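Local coordinates for protein TETR family transcriptional repressor LFRR (Mycobacterium smegmatis, PDB 2V57) that represses transcription of the lfrRA efflux-pump operon by binding directly to the promoter region upstream of its own gene, and is seen here with the drug proflavine, at residues H66-D69 with L70-A74; I129-V132 with L133-S137. One frame throughout, in Å; residues are numbered along the deposited sequence.

Interactions 1 and 2 are both i to i+4 contacts, one within a helix and one where a helix ends, at different depths in a TetR-type repressor: residues 66-74 are centred about 7 Å from the centre of the chain, and residues 129-137 about 19 Å from it. Their centres are 19 Å apart and they do not touch, but both rest partly on helix 85-97. In interaction 1 a leucine makes a CH-pi contact over a histidine ring, and a water-bridged face is polar. In interaction 2 the aliphatic pair faces inward, the glutamate-arginine pair lies outside, and a second subunit touches it.

Interaction 1 of 2, residues H66-D69 with L70-A74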
ATOM      1  N   HIS B  66       8.274  14.654  -5.665  1.00 13.92           N
ATOM      2  CA  HIS B  66       7.489  15.830  -5.297  1.00 15.20           C
ATOM      3  C   HIS B  66       6.548  15.554  -4.119  1.00 20.64           C
ATOM      4  O   HIS B  66       6.504  16.348  -3.167  1.00 20.98           O
ATOM      5  CB  HIS B  66       6.711  16.369  -6.511  1.00 18.60           C
ATOM      6  CG  HIS B  66       5.880  17.591  -6.211  1.00 24.36           C
ATOM      7  ND1 HIS B  66       6.428  18.795  -5.826  1.00 26.26           N
ATOM      8  CD2 HIS B  66       4.541  17.788  -6.263  1.00 24.95           C
ATOM      9  CE1 HIS B  66       5.458  19.678  -5.641  1.00 32.12           C
ATOM     10  NE2 HIS B  66       4.306  19.091  -5.900  1.00 27.39           N
ATOM     11  N   VAL B  67       5.825  14.430  -4.167  1.00 20.35           N
ATOM     12  CA  VAL B  67       4.958  14.037  -3.065  1.00 18.45           C
ATOM     13  C   VAL B  67       5.706  13.786  -1.760  1.00 18.40           C
ATOM     14  O   VAL B  67       5.238  14.203  -0.701  1.00 16.59           O
ATOM     15  CB  VAL B  67       4.059  12.819  -3.420  1.00 19.23           C
ATOM     16  CG1 VAL B  67       3.231  12.398  -2.210  1.00 21.24           C
ATOM     17  CG2 VAL B  67       3.139  13.179  -4.595  1.00 17.92           C
ATOM     18  N   HIS B  68       6.845  13.090  -1.818  1.00 15.68           N
ATOM     19  CA  HIS B  68       7.681  12.934  -0.622  1.00 23.84           C
ATOM     20  C   HIS B  68       8.104  14.303  -0.069  1.00 22.07           C
ATOM     21  O   HIS B  68       8.100  14.518   1.154  1.00 21.60           O
ATOM     22  CB  HIS B  68       8.916  12.077  -0.909  1.00 19.64           C
ATOM     23  CG  HIS B  68       9.800  11.881   0.278  1.00 24.36           C
ATOM     24  ND1 HIS B  68       9.420  11.136   1.374  1.00 20.55           N
ATOM     25  CD2 HIS B  68      11.040  12.352   0.554  1.00 22.48           C
ATOM     26  CE1 HIS B  68      10.393  11.143   2.265  1.00 21.25           C
ATOM     27  NE2 HIS B  68      11.389  11.871   1.790  1.00 24.11           N
ATOM     28  N   ASP B  69       8.444  15.232  -0.965  1.00 21.69           N
ATOM     29  CA  ASP B  69       8.754  16.619  -0.566  1.00 23.82           C
ATOM     30  C   ASP B  69       7.574  17.275   0.171  1.00 23.91           C
ATOM     31  O   ASP B  69       7.754  17.945   1.200  1.00 21.09           O
ATOM     32  CB  ASP B  69       9.056  17.500  -1.782  1.00 28.43           C
ATOM     33  CG  ASP B  69      10.388  17.198  -2.439  1.00 30.50           C
ATOM     34  OD1 ASP B  69      11.281  16.573  -1.813  1.00 27.91           O
ATOM     35  OD2 ASP B  69      10.529  17.620  -3.608  1.00 31.69           O
ATOM     36  N   LEU B  70       6.377  17.122  -0.388  1.00 20.18           N
ATOM     37  CA  LEU B  70       5.176  17.704   0.213  1.00 24.09           C
ATOM     38  C   LEU B  70       4.920  17.107   1.581  1.00 20.99           C
ATOM     39  O   LEU B  70       4.498  17.808   2.505  1.00 22.49           O
ATOM     40  CB  LEU B  70       3.970  17.466  -0.670  1.00 21.61           C
ATOM     41  CG  LEU B  70       3.990  18.182  -2.016  1.00 24.42           C
ATOM     42  CD1 LEU B  70       2.866  17.650  -2.906  1.00 32.35           C
ATOM     43  CD2 LEU B  70       3.862  19.660  -1.784  1.00 21.09           C
ATOM     44  N   SER B  71       5.183  15.812   1.700  1.00 20.34           N
ATOM     45  CA  SER B  71       4.983  15.095   2.954  1.00 22.64           C
ATOM     46  C   SER B  71       5.882  15.661   4.055  1.00 25.54           C
ATOM     47  O   SER B  71       5.435  15.907   5.190  1.00 23.66           O
ATOM     48  CB  SER B  71       5.255  13.611   2.748  1.00 21.09           C
ATOM     49  OG  SER B  71       5.243  12.931   3.979  1.00 21.99           O
ATOM     50  N   ASN B  72       7.148  15.876   3.710  1.00 22.07           N
ATOM     51  CA  ASN B  72       8.115  16.487   4.626  1.00 21.60           C
ATOM     52  C   ASN B  72       7.745  17.905   5.015  1.00 19.01           C
ATOM     53  O   ASN B  72       7.867  18.290   6.180  1.00 26.66           O
ATOM     54  CB  ASN B  72       9.526  16.469   4.010  1.00 20.81           C
ATOM     55  CG  ASN B  72      10.165  15.098   4.081  1.00 28.09           C
ATOM     56  OD1 ASN B  72       9.897  14.326   5.003  1.00 27.41           O
ATOM     57  ND2 ASN B  72      11.015  14.786   3.106  1.00 26.31           N
ATOM     58  N   ALA B  73       7.309  18.694   4.049  1.00 23.40           N
ATOM     59  CA  ALA B  73       6.942  20.073   4.346  1.00 25.75           C
ATOM     60  C   ALA B  73       5.713  20.086   5.251  1.00 26.40           C
ATOM     61  O   ALA B  73       5.601  20.926   6.149  1.00 26.05           O
ATOM     62  CB  ALA B  73       6.680  20.853   3.075  1.00 26.24           C
ATOM     63  N   ALA B  74       4.803  19.137   5.031  1.00 29.58           N
ATOM     64  CA  ALA B  74       3.558  19.104   5.795  1.00 29.39           C
ATOM     65  C   ALA B  74       3.782  18.728   7.260  1.00 30.38           C
ATOM     66  O   ALA B  74       3.151  19.290   8.158  1.00 32.38           O
ATOM     67  CB  ALA B  74       2.558  18.170   5.148  1.00 27.80           C
TER
HETATM   68  O   HOH W   1      11.913  16.022   0.750  1.00 37.51           O
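Leu70 lies over one face of the His66 ring, one turn after it on helix 56-77, the long helix that in TetR-type repressors leads from the helix-turn-helix DNA-binding domain into the ligand-binding core. This is the closely packed side. The His66 ring stands out from the helix, and Leu70, with CG beside its own backbone N (chi1 -66°), leans back one turn over it. Leu70 CG sits 4.2 Å from the ring centroid in a CH-pi contact, 17° off the normal. Leu70 CD1 comes within 3.6 Å of His66 NE2. Met24 of helix 11-27 packs against both side chains. Val67, a quarter-turn on, is buried against helix 102-106, while Ser71 OG hydrogen-bonds to Gln96 OE1.

The backbone is regular: Leu70 N to His66 O (2.9 Å) is the first of four successive i to i+4 hydrogen bonds, the last being Ala73 N to Asp69 O (3.0 Å).

The other side is polar and partly exposed, though Tyr121, Phe122 and Ile124 cover part of it. The Asn72 amide stands 76° to the His68 ring, with Asn72 CG over one face near the rim. His68 NE2 hydrogen-bonds to Ile124 O, which Asn72 ND2 also meets weakly, and Asp69 OD1 hydrogen-bonds to Tyr121 OH. A single water joins the two turns, donating to Asp69 OD1 at 2.7 Å and accepting from Asn72 ND2 at 2.8 Å.

Interaction 2 of 2, residues I129-V132 with L133-S137; sequences IVEV and LNRAS
Glu131 and Arg135 run side by side across the C-terminal end of helix 128-134, Arg135 just beyond it, and meet in an i to i+4 salt bridge. Arg135 presents one edge of its guanidinium: NE donates to Glu131 OE1 at 2.8 Å and NH2 to the same oxygen at 3.0 Å, so one carboxylate oxygen takes both bonds. OE1 lies close to the guanidinium plane, although the carboxylate plane is turned 38° from that of the guanidinium. A bend at chi2 (-66°) brings the Glu131 carboxylate round to the arginine, extended from CG to NE. Arg135 has a second conformer, so this grip describes one of two positions.

Among the backbone bonds, Leu133 N to Ile129 O and Asn134 N to Val130 O (2.8 Å) keep the helical pattern, and Arg135 N still reaches Glu131 O. The chain then leaves the helix through a type I turn from Asn134 to Ser137, with Ala136 N bonded to Leu133 O. Asn134 OD1 lies 2.9 Å from Val130 O; two acceptors cannot bond, so the placement of this amide oxygen is doubtful.

Apolar packing pairs Ile129 with Leu133, which point the same way. Ile129 CG1 lies 3.9 Å from Leu133 CD1.

The contact closes a short helix of the all-helical C-terminal part, which in TetR-type repressors serves ligand binding and dimerisation. From the second subunit, Ile185 touches Leu133 and Ser137, and Thr186 N hydrogen-bonds to Ser137 OG. The aliphatic pair faces Phe152 of helix 147-164 and, with Val132 and Ala136, helix 85-97.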
ATOM      1  N   ILE B 129       8.280  11.060  11.743  1.00 19.99           N
ATOM      2  CA  ILE B 129       7.019  10.474  12.190  1.00 23.90           C
ATOM      3  C   ILE B 129       7.189   9.514  13.375  1.00 25.72           C
ATOM      4  O   ILE B 129       6.382   9.510  14.307  1.00 31.17           O
ATOM      5  CB  ILE B 129       6.305   9.747  11.037  1.00 30.19           C
ATOM      6  CG1 ILE B 129       4.959   9.194  11.508  1.00 30.65           C
ATOM      7  CG2 ILE B 129       7.182   8.632  10.477  1.00 38.28           C
ATOM      8  CD1 ILE B 129       4.131  10.215  12.249  1.00 34.47           C
ATOM      9  N   VAL B 130       8.244   8.711  13.329  1.00 23.55           N
ATOM     10  CA  VAL B 130       8.563   7.777  14.394  1.00 27.83           C
ATOM     11  C   VAL B 130       8.895   8.523  15.688  1.00 36.19           C
ATOM     12  O   VAL B 130       8.467   8.119  16.774  1.00 29.48           O
ATOM     13  CB  VAL B 130       9.776   6.909  14.003  1.00 30.27           C
ATOM     14  CG1 VAL B 130      10.200   6.004  15.156  1.00 28.08           C
ATOM     15  CG2 VAL B 130       9.477   6.103  12.750  1.00 29.48           C
ATOM     16  N   GLU B 131       9.670   9.604  15.574  1.00 31.92           N
ATOM     17  CA  GLU B 131       9.990  10.429  16.741  1.00 29.49           C
ATOM     18  C   GLU B 131       8.727  10.998  17.338  1.00 30.17           C
ATOM     19  O   GLU B 131       8.582  11.054  18.563  1.00 33.16           O
ATOM     20  CB  GLU B 131      10.952  11.577  16.376  1.00 26.33           C
ATOM     21  CG  GLU B 131      12.271  11.096  15.850  1.00 25.43           C
ATOM     22  CD  GLU B 131      13.069  10.359  16.905  1.00 40.02           C
ATOM     23  OE1 GLU B 131      13.005  10.751  18.092  1.00 39.78           O
ATOM     24  OE2 GLU B 131      13.755   9.374  16.552  1.00 45.92           O
ATOM     25  N   VAL B 132       7.819  11.435  16.469  1.00 26.35           N
ATOM     26  CA  VAL B 132       6.556  12.014  16.910  1.00 30.15           C
ATOM     27  C   VAL B 132       5.692  10.965  17.623  1.00 32.49           C
ATOM     28  O   VAL B 132       5.066  11.261  18.640  1.00 25.33           O
ATOM     29  CB  VAL B 132       5.755  12.621  15.733  1.00 32.98           C
ATOM     30  CG1 VAL B 132       4.338  12.997  16.188  1.00 32.83           C
ATOM     31  CG2 VAL B 132       6.484  13.838  15.153  1.00 29.42           C
ATOM     32  N   LEU B 133       5.675   9.742  17.095  1.00 29.28           N
ATOM     33  CA  LEU B 133       4.894   8.656  17.697  1.00 29.11           C
ATOM     34  C   LEU B 133       5.474   8.190  19.034  1.00 32.22           C
ATOM     35  O   LEU B 133       4.752   8.002  20.020  1.00 30.47           O
ATOM     36  CB  LEU B 133       4.799   7.474  16.737  1.00 21.46           C
ATOM     37  CG  LEU B 133       3.838   7.703  15.576  1.00 26.08           C
ATOM     38  CD1 LEU B 133       4.141   6.756  14.421  1.00 27.97           C
ATOM     39  CD2 LEU B 133       2.382   7.588  16.044  1.00 31.54           C
ATOM     40  N   ASN B 134       6.786   8.003  19.055  1.00 34.77           N
ATOM     41  CA  ASN B 134       7.466   7.537  20.249  1.00 44.78           C
ATOM     42  C   ASN B 134       7.401   8.562  21.358  1.00 46.06           C
ATOM     43  O   ASN B 134       7.328   8.219  22.537  1.00 46.81           O
ATOM     44  CB  ASN B 134       8.920   7.202  19.943  1.00 50.10           C
ATOM     45  CG  ASN B 134       9.062   5.951  19.104  1.00 61.89           C
ATOM     46  OD1 ASN B 134       8.210   5.642  18.268  1.00 65.89           O
ATOM     47  ND2 ASN B 134      10.144   5.217  19.322  1.00 68.44           N
ATOM     48  N   ARG B 135       7.415   9.829  20.983  1.00 46.82           N
ATOM     49  CA  ARG B 135       7.404  10.846  22.010  0.66 49.09           C
ATOM     50  C   ARG B 135       5.965  11.207  22.416  1.00 53.31           C
ATOM     51  O   ARG B 135       5.739  12.070  23.257  1.00 61.90           O
ATOM     52  CB  ARG B 135       8.298  12.024  21.596  0.66 42.65           C
ATOM     53  CG  ARG B 135       9.760  11.561  21.415  0.66 37.28           C
ATOM     54  CD  ARG B 135      10.653  12.555  20.668  0.66 36.12           C
ATOM     55  NE  ARG B 135      11.952  11.955  20.373  0.66 31.45           N
ATOM     56  CZ  ARG B 135      13.035  12.076  21.138  0.66 36.40           C
ATOM     57  NH1 ARG B 135      13.007  12.809  22.251  0.66 37.24           N
ATOM     58  NH2 ARG B 135      14.161  11.478  20.775  0.66 37.55           N
ATOM     59  N   ALA B 136       4.999  10.478  21.858  1.00 46.37           N
ATOM     60  CA  ALA B 136       3.617  10.596  22.307  1.00 40.58           C
ATOM     61  C   ALA B 136       3.188   9.333  23.050  1.00 42.14           C
ATOM     62  O   ALA B 136       2.016   9.182  23.410  1.00 50.78           O
ATOM     63  CB  ALA B 136       2.692  10.851  21.140  1.00 38.74           C
ATOM     64  N   SER B 137       4.129   8.419  23.267  1.00 35.23           N
ATOM     65  CA  SER B 137       3.781   7.118  23.837  1.00 30.16           C
ATOM     66  C   SER B 137       4.454   6.869  25.170  1.00 32.10           C
ATOM     67  O   SER B 137       5.636   7.175  25.346  1.00 30.43           O
ATOM     68  CB  SER B 137       4.132   5.984  22.877  1.00 30.89           C
ATOM     69  OG  SER B 137       3.625   4.753  23.366  1.00 27.44           O
TER